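Local atomic coordinates of lipoprotein signal peptidase (Staphylococcus aureus, PDB entry 6RYO), a protein that cleaves the signal peptide from bacterial membrane prolipoproteins, acting as an aspartic endopeptidase within the cell membrane. Residues A[54-59]-A[69-74]; A[121-126]-A[161-166]; A[138-143]-A[155-160]. All blocks are in the same frame, centred on the assembly; numbering follows the deposited sequence.

Contact 1 (A[54-59]-A[69-74]); sequences TTMKIG and LNITSH
M56 lies across I71 and S73 where the end of helix 31-55 turns back onto the middle strand of a three-stranded antiparallel sheet. M56 is the first residue to leave helical geometry. Its side chain runs out extended and then bends at the thioether (chi3 60°). The bend lays the methyl CE against the backbone of the strand, with CE 3.4 Å from I71 O and 4.0 Å from S73 CB. The sulfur meets the branch methyl of I71, SD to CG2 4.1 Å, and the two side chains cross at about a right angle. I71 continues away from the turn and packs on I52 of helix 31-55 and F62 of strand 61-63. S73 is buried and faces the turn. Its CB sits 3.3 Å from K57 O. Its hydroxyl stands opposite the backbone N (chi1 -175°) and is hydrogen-bonded to R75 NH1. I58 only skirts the strand, its CG2 4.2 Å from S73 O. G59 has a positive phi, which suits glycine. One hydrogen bond joins the two segments: G59 N reaches S73 O at 3.2 Å, nearly straight at 166°.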
loop_
_atom_site.group_PDB
_atom_site.type_symbol
_atom_site.label_atom_id
_atom_site.label_comp_id
_atom_site.label_asym_id
_atom_site.label_seq_id
_atom_site.Cartn_x
_atom_site.Cartn_y
_atom_site.Cartn_z
ATOM N N THR A 54 -15.584 10.879 -4.352
ATOM C CA THR A 54 -16.976 11.231 -4.607
ATOM C C THR A 54 -17.525 12.299 -3.667
ATOM O O THR A 54 -18.625 12.808 -3.913
ATOM C CB THR A 54 -17.857 9.980 -4.522
ATOM O OG1 THR A 54 -17.717 9.382 -3.229
ATOM C CG2 THR A 54 -17.441 8.974 -5.580
ATOM N N THR A 55 -16.798 12.654 -2.607
ATOM C CA THR A 55 -17.242 13.693 -1.688
ATOM C C THR A 55 -16.466 14.993 -1.815
ATOM O O THR A 55 -16.898 16.005 -1.251
ATOM C CB THR A 55 -17.145 13.211 -0.232
ATOM O OG1 THR A 55 -15.961 12.420 -0.058
ATOM C CG2 THR A 55 -18.365 12.399 0.147
ATOM N N MET A 56 -15.348 15.005 -2.535
ATOM C CA MET A 56 -14.458 16.155 -2.543
ATOM C C MET A 56 -14.015 16.457 -3.967
ATOM O O MET A 56 -14.290 15.706 -4.906
ATOM C CB MET A 56 -13.233 15.917 -1.650
ATOM C CG MET A 56 -13.570 15.523 -0.222
ATOM S SD MET A 56 -12.111 15.043 0.718
ATOM C CE MET A 56 -11.148 16.551 0.634
ATOM N N LYS A 57 -13.323 17.580 -4.111
ATOM C CA LYS A 57 -12.681 17.986 -5.350
ATOM C C LYS A 57 -11.174 18.013 -5.144
ATOM O O LYS A 57 -10.684 18.066 -4.012
ATOM C CB LYS A 57 -13.178 19.363 -5.799
ATOM C CG LYS A 57 -14.678 19.438 -5.987
ATOM C CD LYS A 57 -15.222 20.778 -5.529
ATOM C CE LYS A 57 -14.609 21.928 -6.311
ATOM N NZ LYS A 57 -15.147 23.240 -5.855
ATOM N N ILE A 58 -10.434 17.953 -6.255
ATOM C CA ILE A 58 -8.979 18.003 -6.175
ATOM C C ILE A 58 -8.559 19.315 -5.529
ATOM O O ILE A 58 -8.984 20.399 -5.950
ATOM C CB ILE A 58 -8.352 17.846 -7.567
ATOM C CG1 ILE A 58 -9.103 16.791 -8.383
ATOM C CG2 ILE A 58 -6.885 17.467 -7.440
ATOM C CD1 ILE A 58 -8.892 15.381 -7.904
ATOM N N GLY A 59 -7.720 19.224 -4.497
ATOM C CA GLY A 59 -7.241 20.379 -3.777
ATOM C C GLY A 59 -7.995 20.686 -2.499
ATOM O O GLY A 59 -7.445 21.368 -1.626
ATOM N N LEU A 69 -3.362 16.260 11.146
ATOM C CA LEU A 69 -3.847 15.333 10.130
ATOM C C LEU A 69 -4.999 15.984 9.381
ATOM O O LEU A 69 -6.014 16.344 9.987
ATOM C CB LEU A 69 -4.279 13.991 10.745
ATOM C CG LEU A 69 -4.345 12.733 9.868
ATOM C CD1 LEU A 69 -4.371 11.484 10.741
ATOM C CD2 LEU A 69 -5.538 12.729 8.917
ATOM N N ASN A 70 -4.841 16.119 8.067
ATOM C CA ASN A 70 -5.902 16.579 7.187
ATOM C C ASN A 70 -6.178 15.531 6.117
ATOM O O ASN A 70 -5.333 14.681 5.817
ATOM C CB ASN A 70 -5.540 17.915 6.524
ATOM C CG ASN A 70 -5.493 19.063 7.507
ATOM O OD1 ASN A 70 -6.511 19.698 7.771
ATOM N ND2 ASN A 70 -4.310 19.341 8.052
ATOM N N ILE A 71 -7.384 15.584 5.559
ATOM C CA ILE A 71 -7.752 14.777 4.400
ATOM C C ILE A 71 -7.701 15.704 3.193
ATOM O O ILE A 71 -8.639 16.462 2.929
ATOM C CB ILE A 71 -9.127 14.128 4.562
ATOM C CG1 ILE A 71 -9.147 13.211 5.785
ATOM C CG2 ILE A 71 -9.484 13.344 3.314
ATOM C CD1 ILE A 71 -8.123 12.097 5.739
ATOM N N THR A 72 -6.602 15.639 2.450
ATOM C CA THR A 72 -6.361 16.515 1.311
ATOM C C THR A 72 -6.457 15.682 0.040
ATOM O O THR A 72 -5.630 14.793 -0.191
ATOM C CB THR A 72 -5.001 17.197 1.433
ATOM O OG1 THR A 72 -4.953 17.958 2.647
ATOM C CG2 THR A 72 -4.772 18.125 0.259
ATOM N N SER A 73 -7.471 15.963 -0.775
ATOM C CA SER A 73 -7.701 15.199 -1.994
ATOM C C SER A 73 -6.578 15.458 -2.992
ATOM O O SER A 73 -6.342 16.604 -3.390
ATOM C CB SER A 73 -9.055 15.564 -2.598
ATOM O OG SER A 73 -9.350 14.752 -3.721
ATOM N N HIS A 74 -5.881 14.395 -3.387
ATOM C CA HIS A 74 -4.794 14.482 -4.350
ATOM C C HIS A 74 -4.842 13.265 -5.264
ATOM O O HIS A 74 -5.393 12.219 -4.910
ATOM C CB HIS A 74 -3.428 14.574 -3.650
ATOM C CG HIS A 74 -2.262 14.597 -4.593
ATOM N ND1 HIS A 74 -1.992 15.670 -5.415
ATOM C CD2 HIS A 74 -1.305 13.675 -4.851
ATOM C CE1 HIS A 74 -0.913 15.411 -6.134
ATOM N NE2 HIS A 74 -0.478 14.206 -5.810
#

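Contact 2 (A[121-126]-A[161-166]); sequences SLLFAG and SSLTIG. With OLC ((2R)-2,3-dihydroxypropyl (9Z)-octadec-9-enoate), chain E; OLC ((2R)-2,3-dihydroxypropyl (9Z)-octadec-9-enoate), chain C; OLC ((2R)-2,3-dihydroxypropyl (9Z)-octadec-9-enoate), chain B.
L163 packs over G126 and L123 over G166 where the axes of segments 121-126 and 161-166 come within 7.3 Å, running nearly antiparallel (154°). Two glycines make this close approach possible. L163 CD1 lies 3.4 Å from G126 O, and its CD2 is 3.2 Å from L123 O. In return L123 CD2 rests 3.5 Å from G166 C. Each leucine thus covers the bare backbone of a glycine on the other helix. Beside the two leucines S162 points its side chain at L122. With chi1 at 176° its OG swings away from its own N and across the interface. OG donates to L122 O at 2.6 Å, with a C=O...donor angle of 113°. The same carbonyl accepts the helical bond from G126 N, so two donors grip it.

The packing is looser toward the lipid. There L122 CD1 meets I165 CG2 at 3.8 Å, and this pair is bordered by the acyl chain of a monoolein molecule (chain C). L122 CD2 touches its C10, and I165 CD1 lies near C13. Other monooleins pass F124 and T164 on the outer sides of the helices. V41 of helix 31-55 packs on A125 and S162. L163 also touches the bound peptide. Close crossing over small residues is a known form of transmembrane helix packing; here it joins helices 114-137 and 158-174 beside the predicted active-site D160.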
loop_
_atom_site.group_PDB
_atom_site.type_symbol
_atom_site.label_atom_id
_atom_site.label_comp_id
_atom_site.label_asym_id
_atom_site.label_seq_id
_atom_site.Cartn_x
_atom_site.Cartn_y
_atom_site.Cartn_z
ATOM N N SER A 121 1.671 -10.385 3.194
ATOM C CA SER A 121 0.294 -9.989 2.910
ATOM C C SER A 121 0.146 -8.473 2.918
ATOM O O SER A 121 -0.503 -7.896 2.035
ATOM C CB SER A 121 -0.653 -10.627 3.925
ATOM O OG SER A 121 -0.506 -12.035 3.933
ATOM N N LEU A 122 0.728 -7.813 3.923
ATOM C CA LEU A 122 0.699 -6.355 3.965
ATOM C C LEU A 122 1.396 -5.756 2.752
ATOM O O LEU A 122 0.945 -4.741 2.203
ATOM C CB LEU A 122 1.343 -5.853 5.257
ATOM C CG LEU A 122 0.591 -6.192 6.545
ATOM C CD1 LEU A 122 1.303 -5.607 7.755
ATOM C CD2 LEU A 122 -0.843 -5.689 6.462
ATOM N N LEU A 123 2.508 -6.362 2.325
ATOM C CA LEU A 123 3.165 -5.920 1.101
ATOM C C LEU A 123 2.306 -6.216 -0.123
ATOM O O LEU A 123 2.184 -5.375 -1.022
ATOM C CB LEU A 123 4.533 -6.589 0.966
ATOM C CG LEU A 123 5.573 -6.335 2.062
ATOM C CD1 LEU A 123 6.800 -7.211 1.850
ATOM C CD2 LEU A 123 5.965 -4.875 2.094
ATOM N N PHE A 124 1.702 -7.405 -0.173
ATOM C CA PHE A 124 0.879 -7.773 -1.321
ATOM C C PHE A 124 -0.356 -6.884 -1.415
ATOM O O PHE A 124 -0.687 -6.380 -2.494
ATOM C CB PHE A 124 0.476 -9.246 -1.229
ATOM C CG PHE A 124 -0.136 -9.794 -2.493
ATOM C CD1 PHE A 124 -1.464 -9.547 -2.808
ATOM C CD2 PHE A 124 0.616 -10.570 -3.357
ATOM C CE1 PHE A 124 -2.023 -10.053 -3.967
ATOM C CE2 PHE A 124 0.063 -11.081 -4.517
ATOM C CZ PHE A 124 -1.258 -10.822 -4.822
ATOM N N ALA A 125 -1.053 -6.688 -0.292
ATOM C CA ALA A 125 -2.279 -5.895 -0.309
ATOM C C ALA A 125 -1.994 -4.438 -0.651
ATOM O O ALA A 125 -2.742 -3.814 -1.414
ATOM C CB ALA A 125 -2.989 -5.998 1.041
ATOM N N GLY A 126 -0.920 -3.876 -0.091
ATOM C CA GLY A 126 -0.588 -2.491 -0.380
ATOM C C GLY A 126 -0.210 -2.253 -1.830
ATOM O O GLY A 126 -0.454 -1.169 -2.367
ATOM N N SER A 161 0.328 2.837 3.257
ATOM C CA SER A 161 0.559 2.531 4.667
ATOM C C SER A 161 0.827 1.048 4.880
ATOM O O SER A 161 1.739 0.679 5.632
ATOM C CB SER A 161 -0.638 2.982 5.499
ATOM O OG SER A 161 -0.953 4.338 5.238
ATOM N N SER A 162 0.034 0.184 4.241
ATOM C CA SER A 162 0.237 -1.254 4.381
ATOM C C SER A 162 1.605 -1.673 3.855
ATOM O O SER A 162 2.273 -2.529 4.449
ATOM C CB SER A 162 -0.876 -2.005 3.653
ATOM O OG SER A 162 -0.666 -3.406 3.698
ATOM N N LEU A 163 2.036 -1.082 2.739
ATOM C CA LEU A 163 3.362 -1.371 2.203
ATOM C C LEU A 163 4.452 -0.959 3.186
ATOM O O LEU A 163 5.367 -1.736 3.477
ATOM C CB LEU A 163 3.549 -0.663 0.860
ATOM C CG LEU A 163 2.812 -1.256 -0.343
ATOM C CD1 LEU A 163 2.703 -0.240 -1.466
ATOM C CD2 LEU A 163 3.524 -2.499 -0.834
ATOM N N THR A 164 4.364 0.264 3.714
ATOM C CA THR A 164 5.382 0.744 4.645
ATOM C C THR A 164 5.440 -0.119 5.900
ATOM O O THR A 164 6.527 -0.469 6.371
ATOM C CB THR A 164 5.112 2.203 5.010
ATOM O OG1 THR A 164 5.260 3.023 3.843
ATOM C CG2 THR A 164 6.079 2.675 6.091
ATOM N N ILE A 165 4.277 -0.474 6.455
ATOM C CA ILE A 165 4.247 -1.334 7.636
ATOM C C ILE A 165 4.832 -2.703 7.311
ATOM O O ILE A 165 5.601 -3.270 8.097
ATOM C CB ILE A 165 2.812 -1.448 8.183
ATOM C CG1 ILE A 165 2.309 -0.084 8.662
ATOM C CG2 ILE A 165 2.749 -2.469 9.310
ATOM C CD1 ILE A 165 0.865 -0.100 9.109
ATOM N N GLY A 166 4.471 -3.259 6.151
ATOM C CA GLY A 166 5.046 -4.526 5.732
ATOM C C GLY A 166 6.552 -4.475 5.571
ATOM O O GLY A 166 7.240 -5.466 5.823
HETATM C C10 OLC E . -11.995 -7.281 -2.678
HETATM C C9 OLC E . -10.720 -7.608 -2.684
HETATM C C11 OLC E . -13.064 -8.372 -2.629
HETATM C C8 OLC E . -10.309 -9.077 -2.644
HETATM C C24 OLC E . -0.175 -15.617 -0.226
HETATM C C12 OLC E . -14.443 -7.722 -2.674
HETATM C C7 OLC E . -8.843 -9.200 -3.051
HETATM C C6 OLC E . -7.952 -8.938 -1.839
HETATM C C5 OLC E . -6.635 -9.685 -2.023
HETATM C C4 OLC E . -6.915 -11.187 -2.066
HETATM C C3 OLC E . -5.706 -11.921 -2.642
HETATM C C2 OLC E . -4.461 -11.568 -1.831
HETATM C C21 OLC E . -1.444 -13.760 -1.278
HETATM C C1 OLC E . -3.448 -12.708 -1.908
HETATM C C22 OLC E . -0.903 -14.301 0.041
HETATM O O19 OLC E . -3.591 -13.575 -2.705
HETATM O O25 OLC E . -1.103 -16.585 -0.631
HETATM O O23 OLC E . -0.015 -13.371 0.593
HETATM O O20 OLC E . -2.359 -12.732 -1.026
HETATM C C18 OLC C . -4.232 4.962 8.444
HETATM C C10 OLC C . -1.920 -2.853 8.425
HETATM C C9 OLC C . -1.985 -3.768 9.370
HETATM C C17 OLC C . -3.090 4.025 8.062
HETATM C C11 OLC C . -3.164 -2.479 7.623
HETATM C C8 OLC C . -3.306 -4.472 9.678
HETATM C C24 OLC C . -1.503 -14.014 16.663
HETATM C C16 OLC C . -2.995 2.917 9.107
HETATM C C12 OLC C . -2.949 -1.126 6.950
HETATM C C7 OLC C . -3.256 -5.086 11.077
HETATM C C15 OLC C . -4.136 1.930 8.877
HETATM C C13 OLC C . -2.894 -0.046 8.026
HETATM C C6 OLC C . -2.276 -6.259 11.104
HETATM C C14 OLC C . -3.834 1.092 7.639
HETATM C C5 OLC C . -3.029 -7.572 10.906
HETATM C C4 OLC C . -3.385 -8.181 12.261
HETATM C C3 OLC C . -2.567 -9.454 12.476
HETATM C C2 OLC C . -3.491 -10.585 12.926
HETATM C C21 OLC C . -3.094 -12.726 15.239
HETATM C C1 OLC C . -2.674 -11.863 13.109
HETATM C C22 OLC C . -2.833 -14.070 15.914
HETATM O O19 OLC C . -1.601 -11.955 12.617
HETATM O O25 OLC C . -1.057 -15.319 16.903
HETATM O O23 OLC C . -3.870 -14.355 16.810
HETATM O O20 OLC C . -3.191 -12.925 13.859
HETATM C C10 OLC B . 0.083 4.628 9.413
HETATM C C9 OLC B . 1.129 4.012 8.907
HETATM C C11 OLC B . 0.247 5.985 10.094
HETATM C C8 OLC B . 2.512 4.655 9.003
HETATM C C24 OLC B . 2.900 9.408 -1.998
HETATM C C12 OLC B . -1.018 6.814 9.882
HETATM C C7 OLC B . 3.264 4.473 7.689
HETATM C C13 OLC B . -0.631 8.208 9.396
HETATM C C6 OLC B . 3.031 5.690 6.796
HETATM C C14 OLC B . -1.578 9.232 10.016
HETATM C C5 OLC B . 3.833 5.520 5.510
HETATM C C4 OLC B . 3.503 6.646 4.535
HETATM C C3 OLC B . 3.976 6.243 3.141
HETATM C C2 OLC B . 4.313 7.496 2.337
HETATM C C21 OLC B . 4.696 7.781 -1.380
HETATM C C1 OLC B . 4.453 7.133 0.862
HETATM C C22 OLC B . 3.605 8.114 -2.392
HETATM O O19 OLC B . 4.750 6.031 0.542
HETATM O O25 OLC B . 2.602 10.142 -3.155
HETATM O O23 OLC B . 4.174 8.275 -3.658
HETATM O O20 OLC B . 4.220 8.111 -0.109
#

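Contact 3 (A[138-143]-A[155-160]); sequences GEVVDF and IFNIAD. With OLC ((2R)-2,3-dihydroxypropyl (9Z)-octadec-9-enoate), chain B; OLC ((2R)-2,3-dihydroxypropyl (9Z)-octadec-9-enoate), chain C.
The F143 ring meets N157 and I158 obliquely, with CE1 3.8 Å from N157 CB and CZ 4.1 Å from I158 CG1. F156 starts out away from the strand, and one face of its ring carries C4 of a monoolein (chain B), centred over the ring. C13 of the same lipid lies at its edge. The N157 amide is turned 47° from the F143 ring. Its ND2 donates to V141 O at 2.8 Å, almost straight at 173°, and that oxygen lies in the amide plane. With CG between the backbone N and the carbonyl carbon (chi1 50°), N157 also offers OD1 to D160 N at 2.8 Å. D160 OD2 accepts from N157 N, closing a capping box at the start of helix 158-174. D142 and D160 are the predicted catalytic pair. D142 OD1 and D160 OD2 stand 3.7 Å apart. A polar side chain of the bound peptide is hydrogen-bonded to each of these oxygens. F143 N bonds F156 O at 3.2 Å, which ties strand 140-146 to the residues before the helix. Strand 69-76 pairs with strand 140-146. Helix 114-137 packs on V140 and A159, and helix 31-55 on F143 and I158.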
loop_
_atom_site.group_PDB
_atom_site.type_symbol
_atom_site.label_atom_id
_atom_site.label_comp_id
_atom_site.label_asym_id
_atom_site.label_seq_id
_atom_site.Cartn_x
_atom_site.Cartn_y
_atom_site.Cartn_z
ATOM N N GLY A 138 -5.446 5.152 -14.333
ATOM C CA GLY A 138 -4.156 5.719 -14.671
ATOM C C GLY A 138 -3.591 6.657 -13.632
ATOM O O GLY A 138 -2.614 7.356 -13.912
ATOM N N GLU A 139 -4.180 6.698 -12.439
ATOM C CA GLU A 139 -3.727 7.554 -11.354
ATOM C C GLU A 139 -3.906 6.798 -10.046
ATOM O O GLU A 139 -4.377 5.657 -10.026
ATOM C CB GLU A 139 -4.495 8.882 -11.328
ATOM C CG GLU A 139 -4.237 9.779 -12.519
ATOM C CD GLU A 139 -5.176 10.965 -12.568
ATOM O OE1 GLU A 139 -6.160 10.983 -11.798
ATOM O OE2 GLU A 139 -4.923 11.877 -13.381
ATOM N N VAL A 140 -3.520 7.436 -8.943
ATOM C CA VAL A 140 -3.678 6.874 -7.608
ATOM C C VAL A 140 -4.285 7.942 -6.712
ATOM O O VAL A 140 -3.802 9.080 -6.685
ATOM C CB VAL A 140 -2.338 6.378 -7.031
ATOM C CG1 VAL A 140 -2.505 5.965 -5.579
ATOM C CG2 VAL A 140 -1.804 5.212 -7.846
ATOM N N VAL A 141 -5.336 7.579 -5.982
ATOM C CA VAL A 141 -5.994 8.508 -5.068
ATOM C C VAL A 141 -5.170 8.613 -3.792
ATOM O O VAL A 141 -4.939 7.612 -3.106
ATOM C CB VAL A 141 -7.430 8.062 -4.761
ATOM C CG1 VAL A 141 -8.018 8.889 -3.616
ATOM C CG2 VAL A 141 -8.289 8.183 -6.003
ATOM N N ASP A 142 -4.721 9.823 -3.476
ATOM C CA ASP A 142 -3.985 10.106 -2.252
ATOM C C ASP A 142 -4.769 11.116 -1.428
ATOM O O ASP A 142 -5.184 12.156 -1.952
ATOM C CB ASP A 142 -2.590 10.644 -2.560
ATOM C CG ASP A 142 -1.674 9.591 -3.142
ATOM O OD1 ASP A 142 -1.853 8.396 -2.822
ATOM O OD2 ASP A 142 -0.765 9.961 -3.913
ATOM N N PHE A 143 -4.975 10.810 -0.145
ATOM C CA PHE A 143 -5.757 11.697 0.714
ATOM C C PHE A 143 -5.176 11.934 2.101
ATOM O O PHE A 143 -5.610 12.882 2.763
ATOM C CB PHE A 143 -7.188 11.167 0.865
ATOM C CG PHE A 143 -7.262 9.751 1.367
ATOM C CD1 PHE A 143 -7.216 8.684 0.484
ATOM C CD2 PHE A 143 -7.386 9.488 2.720
ATOM C CE1 PHE A 143 -7.286 7.383 0.941
ATOM C CE2 PHE A 143 -7.457 8.186 3.184
ATOM C CZ PHE A 143 -7.407 7.133 2.292
ATOM N N ILE A 155 1.365 13.258 0.104
ATOM C CA ILE A 155 0.051 12.742 0.468
ATOM C C ILE A 155 -0.030 11.282 0.041
ATOM O O ILE A 155 0.189 10.951 -1.130
ATOM C CB ILE A 155 -1.060 13.579 -0.178
ATOM C CG1 ILE A 155 -0.846 15.066 0.118
ATOM C CG2 ILE A 155 -2.426 13.138 0.319
ATOM C CD1 ILE A 155 -1.816 15.985 -0.593
ATOM N N PHE A 156 -0.337 10.400 0.990
ATOM C CA PHE A 156 -0.388 8.966 0.731
ATOM C C PHE A 156 -1.763 8.411 1.107
ATOM O O PHE A 156 -2.693 9.159 1.418
ATOM C CB PHE A 156 0.740 8.240 1.471
ATOM C CG PHE A 156 0.700 8.406 2.964
ATOM C CD1 PHE A 156 1.261 9.520 3.567
ATOM C CD2 PHE A 156 0.121 7.437 3.767
ATOM C CE1 PHE A 156 1.234 9.670 4.941
ATOM C CE2 PHE A 156 0.092 7.580 5.140
ATOM C CZ PHE A 156 0.653 8.698 5.727
ATOM N N ASN A 157 -1.887 7.085 1.070
ATOM C CA ASN A 157 -3.167 6.419 1.275
ATOM C C ASN A 157 -2.943 5.151 2.094
ATOM O O ASN A 157 -1.853 4.908 2.623
ATOM C CB ASN A 157 -3.838 6.132 -0.074
ATOM C CG ASN A 157 -2.909 5.435 -1.054
ATOM O OD1 ASN A 157 -2.121 4.571 -0.674
ATOM N ND2 ASN A 157 -2.994 5.819 -2.323
ATOM N N ILE A 158 -3.996 4.339 2.206
ATOM C CA ILE A 158 -3.919 3.107 2.986
ATOM C C ILE A 158 -2.987 2.101 2.318
ATOM O O ILE A 158 -2.207 1.417 2.992
ATOM C CB ILE A 158 -5.328 2.524 3.195
ATOM C CG1 ILE A 158 -6.225 3.541 3.906
ATOM C CG2 ILE A 158 -5.256 1.235 3.988
ATOM C CD1 ILE A 158 -5.772 3.877 5.310
ATOM N N ALA A 159 -3.053 1.993 0.988
ATOM C CA ALA A 159 -2.178 1.066 0.272
ATOM C C ALA A 159 -0.709 1.397 0.509
ATOM O O ALA A 159 0.125 0.493 0.645
ATOM C CB ALA A 159 -2.498 1.087 -1.222
ATOM N N ASP A 160 -0.374 2.688 0.560
ATOM C CA ASP A 160 0.987 3.081 0.914
ATOM C C ASP A 160 1.310 2.709 2.358
ATOM O O ASP A 160 2.439 2.306 2.665
ATOM C CB ASP A 160 1.176 4.581 0.690
ATOM C CG ASP A 160 0.988 4.984 -0.757
ATOM O OD1 ASP A 160 1.367 4.199 -1.651
ATOM O OD2 ASP A 160 0.457 6.088 -1.005
HETATM C C10 OLC B . 0.083 4.628 9.413
HETATM C C9 OLC B . 1.129 4.012 8.907
HETATM C C11 OLC B . 0.247 5.985 10.094
HETATM C C8 OLC B . 2.512 4.655 9.003
HETATM C C24 OLC B . 2.900 9.408 -1.998
HETATM C C12 OLC B . -1.018 6.814 9.882
HETATM C C7 OLC B . 3.264 4.473 7.689
HETATM C C13 OLC B . -0.631 8.208 9.396
HETATM C C6 OLC B . 3.031 5.690 6.796
HETATM C C14 OLC B . -1.578 9.232 10.016
HETATM C C5 OLC B . 3.833 5.520 5.510
HETATM C C4 OLC B . 3.503 6.646 4.535
HETATM C C3 OLC B . 3.976 6.243 3.141
HETATM C C2 OLC B . 4.313 7.496 2.337
HETATM C C21 OLC B . 4.696 7.781 -1.380
HETATM C C1 OLC B . 4.453 7.133 0.862
HETATM C C22 OLC B . 3.605 8.114 -2.392
HETATM O O19 OLC B . 4.750 6.031 0.542
HETATM O O25 OLC B . 2.602 10.142 -3.155
HETATM O O23 OLC B . 4.174 8.275 -3.658
HETATM O O20 OLC B . 4.220 8.111 -0.109
HETATM C C18 OLC C . -4.232 4.962 8.444
HETATM C C10 OLC C . -1.920 -2.853 8.425
HETATM C C9 OLC C . -1.985 -3.768 9.370
HETATM C C17 OLC C . -3.090 4.025 8.062
HETATM C C11 OLC C . -3.164 -2.479 7.623
HETATM C C8 OLC C . -3.306 -4.472 9.678
HETATM C C24 OLC C . -1.503 -14.014 16.663
HETATM C C16 OLC C . -2.995 2.917 9.107
HETATM C C12 OLC C . -2.949 -1.126 6.950
HETATM C C7 OLC C . -3.256 -5.086 11.077
HETATM C C15 OLC C . -4.136 1.930 8.877
HETATM C C13 OLC C . -2.894 -0.046 8.026
HETATM C C6 OLC C . -2.276 -6.259 11.104
HETATM C C14 OLC C . -3.834 1.092 7.639
HETATM C C5 OLC C . -3.029 -7.572 10.906
HETATM C C4 OLC C . -3.385 -8.181 12.261
HETATM C C3 OLC C . -2.567 -9.454 12.476
HETATM C C2 OLC C . -3.491 -10.585 12.926
HETATM C C21 OLC C . -3.094 -12.726 15.239
HETATM C C1 OLC C . -2.674 -11.863 13.109
HETATM C C22 OLC C . -2.833 -14.070 15.914
HETATM O O19 OLC C . -1.601 -11.955 12.617
HETATM O O25 OLC C . -1.057 -15.319 16.903
HETATM O O23 OLC C . -3.870 -14.355 16.810
HETATM O O20 OLC C . -3.191 -12.925 13.859
#

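All three contacts belong to the signal peptidase II fold. Contact 1 comes first along the chain. The segments of contact 3 both fall between those of contact 2. Contacts 1 and 3 have centres about 11 Å apart and meet on the sheet, where strands 69-76 and 140-146 are neighbours: H74 N to D142 O is 2.7 Å, a probable hydrogen bond. Contacts 2 and 3 have centres about 13 Å apart and share helix 158-174, with G126 O packed on A159 CB. Contacts 1 and 2 do not touch; their centres are about 23 Å apart. Contact 3, with both predicted catalytic aspartates, therefore links the sheet to the membrane helices.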